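Local coordinates for PHOX (Pseudomonas fluorescens, PDB 3ZWU), which catalyses the hydrolysis of phosphate monoesters as an alkaline phosphatase of the PhoX family, with calcium ions and a mu-oxo-diiron group bound together at its centre, at residues N88-N93 and Q177-G182; E194-C199 and L267-H272. All coordinates share one frame; numbering follows the deposited sequence.

Interaction 1: residues N88-N93 and Q177-G182; sequences NNEYTN and QNCANG. With FEO (mu-oxo-diiron), chain I; VO4 (vanadate ion), chain C.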
# COMPACT_ATOMS: atom_id res chain seq x y z
N ASN A 88 7.96 1.73 3.63
CA ASN A 88 8.07 1.59 2.19
C ASN A 88 8.41 2.90 1.54
O ASN A 88 7.99 3.96 2.00
CB ASN A 88 6.77 1.10 1.58
CG ASN A 88 6.42 -0.30 1.96
OD1 ASN A 88 7.22 -1.04 2.54
ND2 ASN A 88 5.24 -0.72 1.59
N ASN A 89 9.11 2.82 0.41
CA ASN A 89 9.48 3.95 -0.42
C ASN A 89 8.98 3.56 -1.81
O ASN A 89 9.56 2.69 -2.45
CB ASN A 89 10.97 4.15 -0.39
CG ASN A 89 11.46 4.51 0.99
OD1 ASN A 89 12.27 3.79 1.58
ND2 ASN A 89 11.02 5.65 1.51
N GLU A 90 7.87 4.16 -2.23
CA GLU A 90 7.18 3.72 -3.43
C GLU A 90 7.76 4.14 -4.75
O GLU A 90 7.87 3.31 -5.65
CB GLU A 90 5.71 4.13 -3.34
CG GLU A 90 4.85 3.42 -4.37
CD GLU A 90 3.40 3.83 -4.36
OE1 GLU A 90 3.12 5.05 -4.28
OE2 GLU A 90 2.54 2.93 -4.48
N TYR A 91 8.03 5.41 -4.93
CA TYR A 91 8.52 5.91 -6.20
C TYR A 91 9.28 7.19 -5.98
O TYR A 91 9.60 7.50 -4.83
CB TYR A 91 7.39 6.01 -7.24
CG TYR A 91 6.32 7.06 -6.99
CD1 TYR A 91 5.35 6.86 -6.02
CD2 TYR A 91 6.23 8.19 -7.79
CE1 TYR A 91 4.34 7.80 -5.81
CE2 TYR A 91 5.21 9.13 -7.60
CZ TYR A 91 4.26 8.92 -6.61
OH TYR A 91 3.22 9.80 -6.42
N THR A 92 9.64 7.91 -7.04
CA THR A 92 10.39 9.15 -6.88
C THR A 92 9.82 10.23 -7.78
O THR A 92 9.08 9.94 -8.72
CB THR A 92 11.89 8.92 -7.08
OG1 THR A 92 12.58 10.13 -6.75
CG2 THR A 92 12.24 8.47 -8.50
N ASN A 93 10.17 11.47 -7.46
CA ASN A 93 9.70 12.65 -8.16
C ASN A 93 10.88 13.20 -8.92
O ASN A 93 11.76 13.83 -8.33
CB ASN A 93 9.17 13.65 -7.13
CG ASN A 93 8.31 12.98 -6.09
OD1 ASN A 93 7.26 12.40 -6.42
ND2 ASN A 93 8.75 12.95 -4.84
N GLN A 177 8.60 0.11 -6.32
CA GLN A 177 7.17 0.42 -6.40
C GLN A 177 6.46 -0.16 -5.16
O GLN A 177 5.33 -0.65 -5.24
CB GLN A 177 6.57 -0.03 -7.74
CG GLN A 177 7.04 0.82 -8.91
CD GLN A 177 6.48 2.23 -8.97
OE1 GLN A 177 5.43 2.53 -8.39
NE2 GLN A 177 7.09 3.12 -9.70
N ASN A 178 7.14 -0.05 -4.01
CA ASN A 178 6.67 -0.58 -2.74
C ASN A 178 5.57 0.30 -2.21
O ASN A 178 5.82 1.43 -1.80
CB ASN A 178 7.79 -0.68 -1.73
CG ASN A 178 8.85 -1.61 -2.21
OD1 ASN A 178 9.61 -1.26 -3.11
ND2 ASN A 178 8.81 -2.86 -1.78
N CYS A 179 4.36 -0.22 -2.26
CA CYS A 179 3.17 0.52 -1.93
C CYS A 179 2.83 0.41 -0.45
O CYS A 179 3.36 1.20 0.33
CB CYS A 179 2.03 0.07 -2.83
SG CYS A 179 0.48 0.92 -2.54
N ALA A 180 2.02 -0.56 -0.03
CA ALA A 180 1.71 -0.67 1.38
C ALA A 180 2.21 -1.97 1.99
O ALA A 180 3.10 -2.62 1.42
CB ALA A 180 0.25 -0.38 1.64
N ASN A 181 1.74 -2.31 3.19
CA ASN A 181 2.37 -3.27 4.05
C ASN A 181 1.51 -4.30 4.72
O ASN A 181 0.29 -4.27 4.65
CB ASN A 181 3.03 -2.43 5.15
CG ASN A 181 2.01 -1.69 6.00
OD1 ASN A 181 1.14 -0.97 5.48
ND2 ASN A 181 2.03 -1.88 7.31
N GLY A 182 2.20 -5.18 5.45
CA GLY A 182 1.62 -6.17 6.34
C GLY A 182 2.61 -6.39 7.49
O GLY A 182 3.81 -6.18 7.32
FE1 FEO I . 0.56 2.77 -4.24
FE2 FEO I . -2.78 1.93 -4.99
O FEO I . -1.41 2.91 -4.07
V VO4 C . -1.39 4.70 -5.58
O1 VO4 C . -1.34 6.09 -6.64
O2 VO4 C . -1.99 5.51 -4.14
O3 VO4 C . 0.28 4.25 -5.70
O4 VO4 C . -2.57 3.69 -6.35
O HOH W 1 3.44 1.43 -6.78
O HOH W 2 0.47 4.39 -2.73
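Glu90 CG and Cys179 SG both stand anti to their backbone N (chi1 -166° and -180°), which sends carboxylate and thiolate to the same iron. Glu90 runs on extended beyond CG. Its OE2 binds FE1 of the diiron group at 2.0 Å, and Cys179 SG binds FE1 at 2.5 Å. FE1 is completed by vanadate O3, water 2, the bridging oxo atom and Glu194 OE1. Glu90 OE2 lies beside CB of Cys179, and Glu90 CB rests on the carbonyl O of Asn178. Glu90 OE1 does not bind the iron; at most a weak hydrogen bond reaches it from water 2. Water 1 lies between the segments, 2.9 Å from Glu90 OE2 and 2.8 Å from Gln177 OE1, and can donate to either. Gln177 bends at chi2, and its amide reaches back to CB of Tyr91. On the backbone, the CA-H of Gln177 points at the carbonyl O of Glu90, with CA to O at 3.1 Å. At the strand end, Asn88 ND2 donates to Cys179 O at 3.0 Å in a nearly straight bond (175°). This acceptor lies in the plane of the Asn88 amide, but the donor stands above the carbonyl plane of Cys179. A second, weak bond joins Asn88 ND2 to Ala180 O. Asn88 OD1 is held by Tyr189 and Thr191, so both ends of the amide are engaged. A leucine here would remove these bonds and would probably leave the Cys179 carbonyl without its straight donor, making the backbone behind the thiolate less firmly placed. The contact joins the end of strand 82-89 to the start of strand 178-183 at the metal centre of this beta-propeller-clan enzyme. The anionic carboxylate and thiolate probably offset part of the positive charge of FE1.

Interaction 2: residues E194-C199 and L267-H272; sequences ENFTDC and LGRFKH. With FEO (mu-oxo-diiron), chain I; VO4 (vanadate ion), chain C.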
# COMPACT_ATOMS: atom_id res chain seq x y z
N GLU A 194 3.47 -2.82 -6.14
CA GLU A 194 2.23 -2.42 -6.81
C GLU A 194 2.43 -2.10 -8.27
O GLU A 194 2.34 -3.01 -9.09
CB GLU A 194 1.57 -1.27 -6.04
CG GLU A 194 0.22 -0.85 -6.58
CD GLU A 194 -0.26 0.48 -6.04
OE1 GLU A 194 0.59 1.32 -5.68
OE2 GLU A 194 -1.49 0.70 -6.04
N ASN A 195 2.75 -0.84 -8.64
CA ASN A 195 2.86 -0.45 -10.04
C ASN A 195 4.23 -0.76 -10.65
O ASN A 195 4.82 0.07 -11.34
CB ASN A 195 2.47 1.02 -10.20
CG ASN A 195 1.03 1.26 -9.86
OD1 ASN A 195 0.69 1.92 -8.87
ND2 ASN A 195 0.14 0.71 -10.67
N PHE A 196 4.68 -1.99 -10.43
CA PHE A 196 5.98 -2.47 -10.89
C PHE A 196 6.10 -2.44 -12.42
O PHE A 196 7.18 -2.18 -12.93
CB PHE A 196 6.27 -3.88 -10.35
CG PHE A 196 5.46 -4.98 -10.99
CD1 PHE A 196 4.19 -5.30 -10.52
CD2 PHE A 196 5.93 -5.66 -12.10
CE1 PHE A 196 3.42 -6.29 -11.14
CE2 PHE A 196 5.18 -6.67 -12.69
CZ PHE A 196 3.94 -6.98 -12.21
N THR A 197 4.99 -2.71 -13.13
CA THR A 197 4.98 -2.74 -14.59
C THR A 197 5.35 -1.41 -15.23
O THR A 197 5.88 -1.40 -16.34
CB THR A 197 3.63 -3.21 -15.12
OG1 THR A 197 2.61 -2.37 -14.57
CG2 THR A 197 3.36 -4.65 -14.78
N ASP A 198 5.08 -0.29 -14.53
CA ASP A 198 5.41 1.05 -15.02
C ASP A 198 6.90 1.22 -15.34
O ASP A 198 7.25 2.04 -16.19
CB ASP A 198 5.05 2.11 -13.97
CG ASP A 198 3.57 2.27 -13.71
OD1 ASP A 198 2.77 1.52 -14.31
OD2 ASP A 198 3.20 3.15 -12.89
N CYS A 199 7.76 0.49 -14.62
CA CYS A 199 9.21 0.57 -14.74
C CYS A 199 9.81 -0.13 -15.93
O CYS A 199 11.01 0.03 -16.18
CB CYS A 199 9.85 0.07 -13.45
SG CYS A 199 9.23 0.89 -11.96
N LEU A 267 1.56 -16.08 -2.52
CA LEU A 267 0.56 -15.02 -2.37
C LEU A 267 0.12 -14.40 -3.71
O LEU A 267 -0.76 -13.54 -3.70
CB LEU A 267 1.06 -13.96 -1.38
CG LEU A 267 0.85 -14.32 0.10
CD1 LEU A 267 1.58 -15.61 0.49
CD2 LEU A 267 1.30 -13.18 0.99
N GLY A 268 0.68 -14.87 -4.84
CA GLY A 268 0.25 -14.44 -6.17
C GLY A 268 0.94 -13.18 -6.66
O GLY A 268 1.46 -12.39 -5.85
N ARG A 269 0.93 -12.99 -7.98
CA ARG A 269 1.53 -11.84 -8.62
C ARG A 269 0.45 -10.93 -9.17
O ARG A 269 -0.37 -11.37 -9.98
CB ARG A 269 2.47 -12.28 -9.74
CG ARG A 269 2.99 -11.15 -10.62
CD ARG A 269 4.16 -11.61 -11.45
NE ARG A 269 4.46 -10.66 -12.52
CZ ARG A 269 3.83 -10.57 -13.68
NH1 ARG A 269 2.80 -11.38 -13.96
NH2 ARG A 269 4.20 -9.67 -14.58
N PHE A 270 0.48 -9.67 -8.74
CA PHE A 270 -0.43 -8.63 -9.19
C PHE A 270 0.04 -7.30 -8.62
O PHE A 270 1.15 -7.25 -8.10
CB PHE A 270 -1.90 -8.98 -8.86
CG PHE A 270 -2.22 -9.42 -7.46
CD1 PHE A 270 -2.53 -8.49 -6.47
CD2 PHE A 270 -2.34 -10.77 -7.15
CE1 PHE A 270 -2.92 -8.90 -5.20
CE2 PHE A 270 -2.71 -11.18 -5.87
CZ PHE A 270 -3.01 -10.24 -4.91
N LYS A 271 -0.72 -6.21 -8.79
CA LYS A 271 -0.29 -4.90 -8.30
C LYS A 271 -0.77 -4.77 -6.87
O LYS A 271 -1.78 -4.13 -6.57
CB LYS A 271 -0.78 -3.79 -9.24
CG LYS A 271 -0.31 -4.07 -10.67
CD LYS A 271 -0.52 -2.93 -11.62
CE LYS A 271 -0.19 -3.38 -13.02
NZ LYS A 271 -0.51 -2.35 -14.04
N HIS A 272 -0.03 -5.43 -5.97
CA HIS A 272 -0.35 -5.52 -4.55
C HIS A 272 -0.33 -4.18 -3.85
O HIS A 272 0.69 -3.49 -3.90
CB HIS A 272 0.65 -6.42 -3.82
CG HIS A 272 0.60 -7.85 -4.19
ND1 HIS A 272 -0.20 -8.75 -3.50
CD2 HIS A 272 1.31 -8.53 -5.12
CE1 HIS A 272 0.03 -9.93 -4.05
NE2 HIS A 272 0.92 -9.84 -5.04
FE1 FEO I . 0.56 2.77 -4.24
FE2 FEO I . -2.78 1.93 -4.99
O FEO I . -1.41 2.91 -4.07
V VO4 C . -1.39 4.70 -5.58
O1 VO4 C . -1.34 6.09 -6.64
O2 VO4 C . -1.99 5.51 -4.14
O3 VO4 C . 0.28 4.25 -5.70
O4 VO4 C . -2.57 3.69 -6.35
O HOH W 3 0.74 0.01 -13.25
O HOH W 2 0.47 4.39 -2.73
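Glu194 lays its CB against the carbonyl O of His272 at 3.2 Å and sends its carboxylate to the metals. Its CG is anti to the backbone N (chi1 -175°) and the chain stays extended, so the carboxylate spans both irons. OE1 binds FE1 at 2.0 Å and OE2 binds FE2 at 2.1 Å. Glu273, Asp292 and Glu387 also bind the diiron group. The carbonyl O of Glu194 is turned to Lys271, whose CB and CG lie over it and whose CA-H points at it. The Lys271 chain then runs out fully extended beyond CG, crossing Thr197 at about a right angle. Its NZ lies 3.2 Å from Thr197 OG1 and 2.8 Å from water 3. These two, Glu293 through a salt bridge, and Tyr216 O surround NZ and share its three N-H. Water 3 in turn donates to Asp198 OD1, so it links the ammonium to the short 3-10 turn. Further out, Phe196 presents its ring edge to Arg269. NH2 of Arg269 lies near the ring plane, 3.6 Å from CZ of Phe196. The ring and guanidinium planes are 62° apart, so the two do not stack. The guanidinium is fixed by Ile369 O and Leu243 O. Within 267-272, His272 NE2 donates to Gly268 O at 2.7 Å, with the acceptor in the imidazole plane. This bond closes the loop on itself. Lys271 and Asn195 each centre an inverse gamma turn. Segment 194-199 leaves strand 189-193 and leads on toward helix 211-215. Segment 267-272 joins strand 262-264 to strand 276-279, with Leu267, Phe270 and His272 packed on Met289 of strand 284-290.

How the interactions relate
Interactions 1 and 2 meet at the diiron group, their centres about 11 Å apart. Both supply ligands to FE1: Glu90 and Cys179 from interaction 1, Glu194 from interaction 2. Glu90 OE2 lies 2.8 Å from Glu194 OE1, a like-charged approach that the shared iron probably makes tolerable. Cys179 SG stands 3.2 Å from Glu194 OE1. Away from the metal, the backbones probably join through Glu194 N and Gln177 O at 3.0 Å. Gln177 CG packs on Asn195 O. Water 2 and the vanadate belong to both contacts. The vanadate probably marks where a phosphate group would sit. Glu90, Cys179 and Glu194 take neighbouring positions on FE1, and Glu194 OE2 carries the site on to FE2.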